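Local coordinates for fructooligosaccharide ABC transporter substrate-binding protein FusA (Streptococcus pneumoniae, PDB 5G5Y) that captures short- and long-chain fructooligosaccharides such as kestose, nystose and inulin for import by an ABC transporter, preferring tetrasaccharides and larger, at residues A[179-193]-A[258-270]. Numbering follows the deposited sequence.
Sequences DEIPFSFISGNGNED and KGHDQKFGVYFTW. With ZN (zinc ion), chain G; CA (calcium ion), chain C.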
loop_
_atom_site.group_PDB
_atom_site.type_symbol
_atom_site.label_atom_id
_atom_site.label_comp_id
_atom_site.label_asym_id
_atom_site.label_seq_id
_atom_site.Cartn_x
_atom_site.Cartn_y
_atom_site.Cartn_z
ATOM N N ASP A 179 -34.087 -0.075 8.281
ATOM C CA ASP A 179 -32.785 -0.499 8.801
ATOM C C ASP A 179 -31.640 -0.342 7.770
ATOM O O ASP A 179 -30.468 -0.379 8.129
ATOM C CB ASP A 179 -32.867 -1.954 9.295
ATOM C CG ASP A 179 -33.184 -2.966 8.188
ATOM O OD1 ASP A 179 -34.012 -2.730 7.259
ATOM O OD2 ASP A 179 -32.634 -4.076 8.286
ATOM N N GLU A 180 -31.997 -0.138 6.506
ATOM C CA GLU A 180 -31.016 0.018 5.421
ATOM C C GLU A 180 -30.168 1.293 5.676
ATOM O O GLU A 180 -30.717 2.375 5.961
ATOM C CB GLU A 180 -31.719 0.094 4.063
ATOM C CG GLU A 180 -32.286 -1.220 3.520
ATOM C CD GLU A 180 -33.686 -1.608 4.037
ATOM O OE1 GLU A 180 -34.275 -0.856 4.844
ATOM O OE2 GLU A 180 -34.213 -2.683 3.623
ATOM N N ILE A 181 -28.847 1.135 5.622
ATOM C CA ILE A 181 -27.902 2.243 5.731
ATOM C C ILE A 181 -27.456 2.473 4.292
ATOM O O ILE A 181 -26.691 1.676 3.768
ATOM C CB ILE A 181 -26.709 1.901 6.631
ATOM C CG1 ILE A 181 -27.194 1.493 8.034
ATOM C CG2 ILE A 181 -25.752 3.100 6.729
ATOM C CD1 ILE A 181 -26.116 0.990 8.962
ATOM N N PRO A 182 -27.959 3.522 3.634
ATOM C CA PRO A 182 -27.656 3.636 2.212
ATOM C C PRO A 182 -26.177 3.754 1.851
ATOM O O PRO A 182 -25.739 3.119 0.881
ATOM C CB PRO A 182 -28.421 4.890 1.798
ATOM C CG PRO A 182 -29.577 4.918 2.796
ATOM C CD PRO A 182 -28.947 4.539 4.065
ATOM N N PHE A 183 -25.444 4.583 2.602
ATOM C CA PHE A 183 -24.044 4.963 2.270
ATOM C C PHE A 183 -23.214 5.002 3.548
ATOM O O PHE A 183 -23.580 5.664 4.504
ATOM C CB PHE A 183 -24.103 6.345 1.611
ATOM C CG PHE A 183 -22.834 6.814 0.959
ATOM C CD1 PHE A 183 -22.556 6.492 -0.368
ATOM C CD2 PHE A 183 -21.980 7.706 1.612
ATOM C CE1 PHE A 183 -21.426 6.973 -1.007
ATOM C CE2 PHE A 183 -20.841 8.196 0.961
ATOM C CZ PHE A 183 -20.573 7.823 -0.330
ATOM N N SER A 184 -22.101 4.259 3.581
ATOM C CA SER A 184 -21.238 4.235 4.751
ATOM C C SER A 184 -19.772 4.203 4.362
ATOM O O SER A 184 -19.422 3.875 3.235
ATOM C CB SER A 184 -21.551 3.034 5.645
ATOM O OG SER A 184 -21.015 3.269 6.927
ATOM N N PHE A 185 -18.945 4.584 5.318
ATOM C CA PHE A 185 -17.514 4.680 5.164
ATOM C C PHE A 185 -16.937 4.869 6.524
ATOM O O PHE A 185 -17.677 5.115 7.512
ATOM C CB PHE A 185 -17.163 5.871 4.257
ATOM C CG PHE A 185 -17.826 7.170 4.677
ATOM C CD1 PHE A 185 -17.251 7.988 5.655
ATOM C CD2 PHE A 185 -19.016 7.551 4.106
ATOM C CE1 PHE A 185 -17.880 9.198 6.040
ATOM C CE2 PHE A 185 -19.638 8.761 4.476
ATOM C CZ PHE A 185 -19.067 9.578 5.442
ATOM N N ILE A 186 -15.626 4.690 6.608
ATOM C CA ILE A 186 -14.834 5.114 7.760
ATOM C C ILE A 186 -14.028 6.309 7.284
ATOM O O ILE A 186 -13.111 6.181 6.479
ATOM C CB ILE A 186 -13.918 4.019 8.335
ATOM C CG1 ILE A 186 -14.728 2.750 8.682
ATOM C CG2 ILE A 186 -13.181 4.515 9.579
ATOM C CD1 ILE A 186 -13.891 1.622 9.200
ATOM N N SER A 187 -14.350 7.463 7.825
ATOM C CA SER A 187 -13.740 8.725 7.374
ATOM C C SER A 187 -12.255 8.911 7.695
ATOM O O SER A 187 -11.767 8.640 8.800
ATOM C CB SER A 187 -14.530 9.916 7.925
ATOM O OG SER A 187 -14.001 11.158 7.421
ATOM N N GLY A 188 -11.523 9.402 6.700
ATOM C CA GLY A 188 -10.149 9.797 6.858
ATOM C C GLY A 188 -9.230 9.105 5.869
ATOM O O GLY A 188 -9.612 8.883 4.722
ATOM N N ASN A 189 -7.998 8.820 6.290
ATOM C CA ASN A 189 -7.110 8.045 5.456
ATOM C C ASN A 189 -7.622 6.587 5.400
ATOM O O ASN A 189 -8.351 6.100 6.309
ATOM C CB ASN A 189 -5.646 8.073 5.927
ATOM C CG ASN A 189 -4.932 9.443 5.717
ATOM O OD1 ASN A 189 -5.113 10.238 4.714
ATOM N ND2 ASN A 189 -4.083 9.738 6.697
ATOM N N GLY A 190 -7.272 5.924 4.319
ATOM C CA GLY A 190 -7.310 4.477 4.221
ATOM C C GLY A 190 -8.417 3.905 3.372
ATOM O O GLY A 190 -9.162 4.612 2.655
ATOM N N ASN A 191 -8.574 2.594 3.499
ATOM C CA ASN A 191 -9.335 1.823 2.510
ATOM C C ASN A 191 -10.852 1.957 2.561
ATOM O O ASN A 191 -11.534 1.520 1.634
ATOM C CB ASN A 191 -8.939 0.349 2.629
ATOM C CG ASN A 191 -7.447 0.121 2.438
ATOM O OD1 ASN A 191 -6.738 0.953 1.847
ATOM N ND2 ASN A 191 -6.958 -1.008 2.940
ATOM N N GLU A 192 -11.371 2.532 3.634
ATOM C CA GLU A 192 -12.786 2.633 3.903
ATOM C C GLU A 192 -13.326 4.056 3.763
ATOM O O GLU A 192 -14.482 4.310 4.040
ATOM C CB GLU A 192 -13.096 2.035 5.293
ATOM C CG GLU A 192 -12.953 0.516 5.374
ATOM C CD GLU A 192 -11.542 0.006 5.305
ATOM O OE1 GLU A 192 -10.681 0.516 6.025
ATOM O OE2 GLU A 192 -11.255 -0.905 4.524
ATOM N N ASP A 193 -12.514 4.982 3.280
ATOM C CA ASP A 193 -12.947 6.349 3.070
ATOM C C ASP A 193 -13.683 6.517 1.732
ATOM O O ASP A 193 -13.449 5.747 0.812
ATOM C CB ASP A 193 -11.728 7.285 3.087
ATOM C CG ASP A 193 -12.132 8.749 3.113
ATOM O OD1 ASP A 193 -12.969 9.087 3.984
ATOM O OD2 ASP A 193 -11.726 9.557 2.235
ATOM N N LYS A 258 -21.793 -4.286 11.013
ATOM C CA LYS A 258 -22.886 -3.868 10.164
ATOM C C LYS A 258 -22.764 -4.418 8.756
ATOM O O LYS A 258 -23.766 -4.804 8.160
ATOM C CB LYS A 258 -22.972 -2.342 10.099
ATOM C CG LYS A 258 -23.443 -1.740 11.399
ATOM C CD LYS A 258 -23.508 -0.224 11.306
ATOM C CE LYS A 258 -22.137 0.417 11.448
ATOM N NZ LYS A 258 -22.337 1.887 11.493
ATOM N N GLY A 259 -21.538 -4.458 8.226
ATOM C CA GLY A 259 -21.304 -5.100 6.923
ATOM C C GLY A 259 -21.652 -6.586 6.892
ATOM O O GLY A 259 -22.272 -7.060 5.942
ATOM N N HIS A 260 -21.223 -7.306 7.923
ATOM C CA HIS A 260 -21.519 -8.749 8.095
ATOM C C HIS A 260 -23.034 -9.017 8.044
ATOM O O HIS A 260 -23.480 -9.996 7.441
ATOM C CB HIS A 260 -20.918 -9.236 9.427
ATOM C CG HIS A 260 -21.124 -10.697 9.701
ATOM N ND1 HIS A 260 -21.352 -11.187 10.968
ATOM C CD2 HIS A 260 -21.127 -11.774 8.876
ATOM C CE1 HIS A 260 -21.481 -12.499 10.915
ATOM N NE2 HIS A 260 -21.363 -12.881 9.656
ATOM N N ASP A 261 -23.821 -8.085 8.593
ATOM C CA ASP A 261 -25.287 -8.158 8.546
ATOM C C ASP A 261 -25.919 -7.522 7.315
ATOM O O ASP A 261 -27.135 -7.388 7.251
ATOM C CB ASP A 261 -25.883 -7.578 9.841
ATOM C CG ASP A 261 -25.377 -8.296 11.087
ATOM O OD1 ASP A 261 -25.112 -9.519 11.006
ATOM O OD2 ASP A 261 -25.207 -7.651 12.153
ATOM N N GLN A 262 -25.094 -7.167 6.322
ATOM C CA GLN A 262 -25.531 -6.635 5.036
ATOM C C GLN A 262 -26.470 -5.436 5.156
ATOM O O GLN A 262 -27.489 -5.350 4.471
ATOM C CB GLN A 262 -26.113 -7.751 4.157
ATOM C CG GLN A 262 -25.157 -8.950 4.028
ATOM C CD GLN A 262 -25.395 -9.824 2.807
ATOM O OE1 GLN A 262 -26.281 -9.571 2.003
ATOM N NE2 GLN A 262 -24.582 -10.870 2.668
ATOM N N LYS A 263 -26.107 -4.514 6.027
ATOM C CA LYS A 263 -26.915 -3.303 6.252
ATOM C C LYS A 263 -26.585 -2.150 5.293
ATOM O O LYS A 263 -27.332 -1.155 5.212
ATOM C CB LYS A 263 -26.758 -2.852 7.698
ATOM C CG LYS A 263 -27.352 -3.821 8.729
ATOM C CD LYS A 263 -28.881 -3.756 8.738
ATOM C CE LYS A 263 -29.531 -4.838 9.599
ATOM N NZ LYS A 263 -28.914 -4.924 10.950
ATOM N N PHE A 264 -25.492 -2.294 4.542
ATOM C CA PHE A 264 -24.974 -1.208 3.720
ATOM C C PHE A 264 -25.523 -1.269 2.298
ATOM O O PHE A 264 -25.631 -2.349 1.700
ATOM C CB PHE A 264 -23.447 -1.258 3.652
ATOM C CG PHE A 264 -22.729 -1.004 4.946
ATOM C CD1 PHE A 264 -23.202 -0.130 5.916
ATOM C CD2 PHE A 264 -21.484 -1.599 5.148
ATOM C CE1 PHE A 264 -22.463 0.129 7.041
ATOM C CE2 PHE A 264 -20.748 -1.351 6.279
ATOM C CZ PHE A 264 -21.235 -0.484 7.237
ATOM N N GLY A 265 -25.893 -0.104 1.761
ATOM C CA GLY A 265 -26.241 0.006 0.365
ATOM C C GLY A 265 -24.993 0.144 -0.499
ATOM O O GLY A 265 -24.797 -0.615 -1.454
ATOM N N VAL A 266 -24.199 1.167 -0.186
ATOM C CA VAL A 266 -22.931 1.458 -0.856
ATOM C C VAL A 266 -21.948 1.652 0.266
ATOM O O VAL A 266 -22.248 2.350 1.229
ATOM C CB VAL A 266 -23.002 2.714 -1.761
ATOM C CG1 VAL A 266 -21.611 3.135 -2.272
ATOM C CG2 VAL A 266 -23.967 2.483 -2.922
ATOM N N TYR A 267 -20.780 1.012 0.187
ATOM C CA TYR A 267 -19.739 1.217 1.181
ATOM C C TYR A 267 -18.362 1.081 0.514
ATOM O O TYR A 267 -18.272 0.706 -0.644
ATOM C CB TYR A 267 -19.871 0.261 2.392
ATOM C CG TYR A 267 -19.429 -1.161 2.111
ATOM C CD1 TYR A 267 -20.227 -2.045 1.378
ATOM C CD2 TYR A 267 -18.185 -1.591 2.510
ATOM C CE1 TYR A 267 -19.804 -3.359 1.119
ATOM C CE2 TYR A 267 -17.734 -2.880 2.239
ATOM C CZ TYR A 267 -18.528 -3.762 1.542
ATOM O OH TYR A 267 -18.020 -5.025 1.314
ATOM N N PHE A 268 -17.324 1.438 1.257
ATOM C CA PHE A 268 -15.937 1.434 0.752
ATOM C C PHE A 268 -15.056 0.481 1.549
ATOM O O PHE A 268 -15.097 0.463 2.771
ATOM C CB PHE A 268 -15.334 2.859 0.807
ATOM C CG PHE A 268 -16.122 3.863 0.046
ATOM C CD1 PHE A 268 -17.278 4.391 0.580
ATOM C CD2 PHE A 268 -15.723 4.276 -1.230
ATOM C CE1 PHE A 268 -18.045 5.300 -0.132
ATOM C CE2 PHE A 268 -16.482 5.182 -1.945
ATOM C CZ PHE A 268 -17.643 5.709 -1.391
ATOM N N THR A 269 -14.193 -0.245 0.855
ATOM C CA THR A 269 -13.164 -1.071 1.477
ATOM C C THR A 269 -12.208 -1.589 0.430
ATOM O O THR A 269 -12.435 -1.421 -0.756
ATOM C CB THR A 269 -13.765 -2.257 2.316
ATOM O OG1 THR A 269 -12.754 -2.753 3.186
ATOM C CG2 THR A 269 -14.324 -3.315 1.444
ATOM N N TRP A 270 -11.111 -2.173 0.871
ATOM C CA TRP A 270 -10.158 -2.781 -0.052
ATOM C C TRP A 270 -10.732 -3.970 -0.792
ATOM O O TRP A 270 -10.654 -4.064 -2.025
ATOM C CB TRP A 270 -8.913 -3.164 0.694
ATOM C CG TRP A 270 -7.817 -3.807 -0.114
ATOM C CD1 TRP A 270 -7.647 -5.141 -0.315
ATOM C CD2 TRP A 270 -6.712 -3.155 -0.764
ATOM N NE1 TRP A 270 -6.509 -5.373 -1.066
ATOM C CE2 TRP A 270 -5.916 -4.173 -1.353
ATOM C CE3 TRP A 270 -6.329 -1.831 -0.916
ATOM C CZ2 TRP A 270 -4.763 -3.899 -2.061
ATOM C CZ3 TRP A 270 -5.163 -1.546 -1.620
ATOM C CH2 TRP A 270 -4.392 -2.581 -2.198
HETATM ZN ZN ZN G . -23.433 -9.972 11.969
HETATM CA CA CA C . -35.524 -2.956 5.797
HETATM O O HOH W 1 -22.166 -8.416 13.191
#
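Ile181 and Phe183 pair in parallel with Phe264 and Val266: Ile181 N donates to Lys263 O (2.8 Å, 161° at the hydrogen), Ser184 N donates to Val266 O, and, where the second strand turns a corner, Gly265 N donates to Ile181 O and Val266 N to Pro182 O. On one face of the sheet, Ile181 lies alongside Phe264, and its CD1 reaches Lys258 CD (3.7 Å). Ser184 CB sits over a face of the Phe264 ring, 3.3 Å from CE1. On the opposite face of the sheet, Val266 CG1 meets Phe183 CD1 at 4.0 Å. Phe183 also offers its ring face to the edge of Phe268; centroids 5.5 Å apart and planes at 80° define an offset edge-to-face pair. Further along, Thr269 OG1 donates to the anti lone pair of Glu192 OE2 (2.7 Å), the Glu192 chain being bent at chi2 (71°) as it reaches the hydroxyl. Beside it, Asn191 ND2 lies 3.7 Å from Trp270 CB; both residues bind substrate. At the far end, Asp179 OD1 and both carboxylate oxygens of Glu180 bind calcium, in a site completed by Asp171, Asn173, Asn175 and Glu177, and the metal loop runs straight on into edge strand 181-183. Strand 264-269 separates that strand from antiparallel 138-142, while Leu164 of helix 157-169 packs on Phe183 and Val266, and Tyr255 of helix 252-260 touches Ser184 and Glu192.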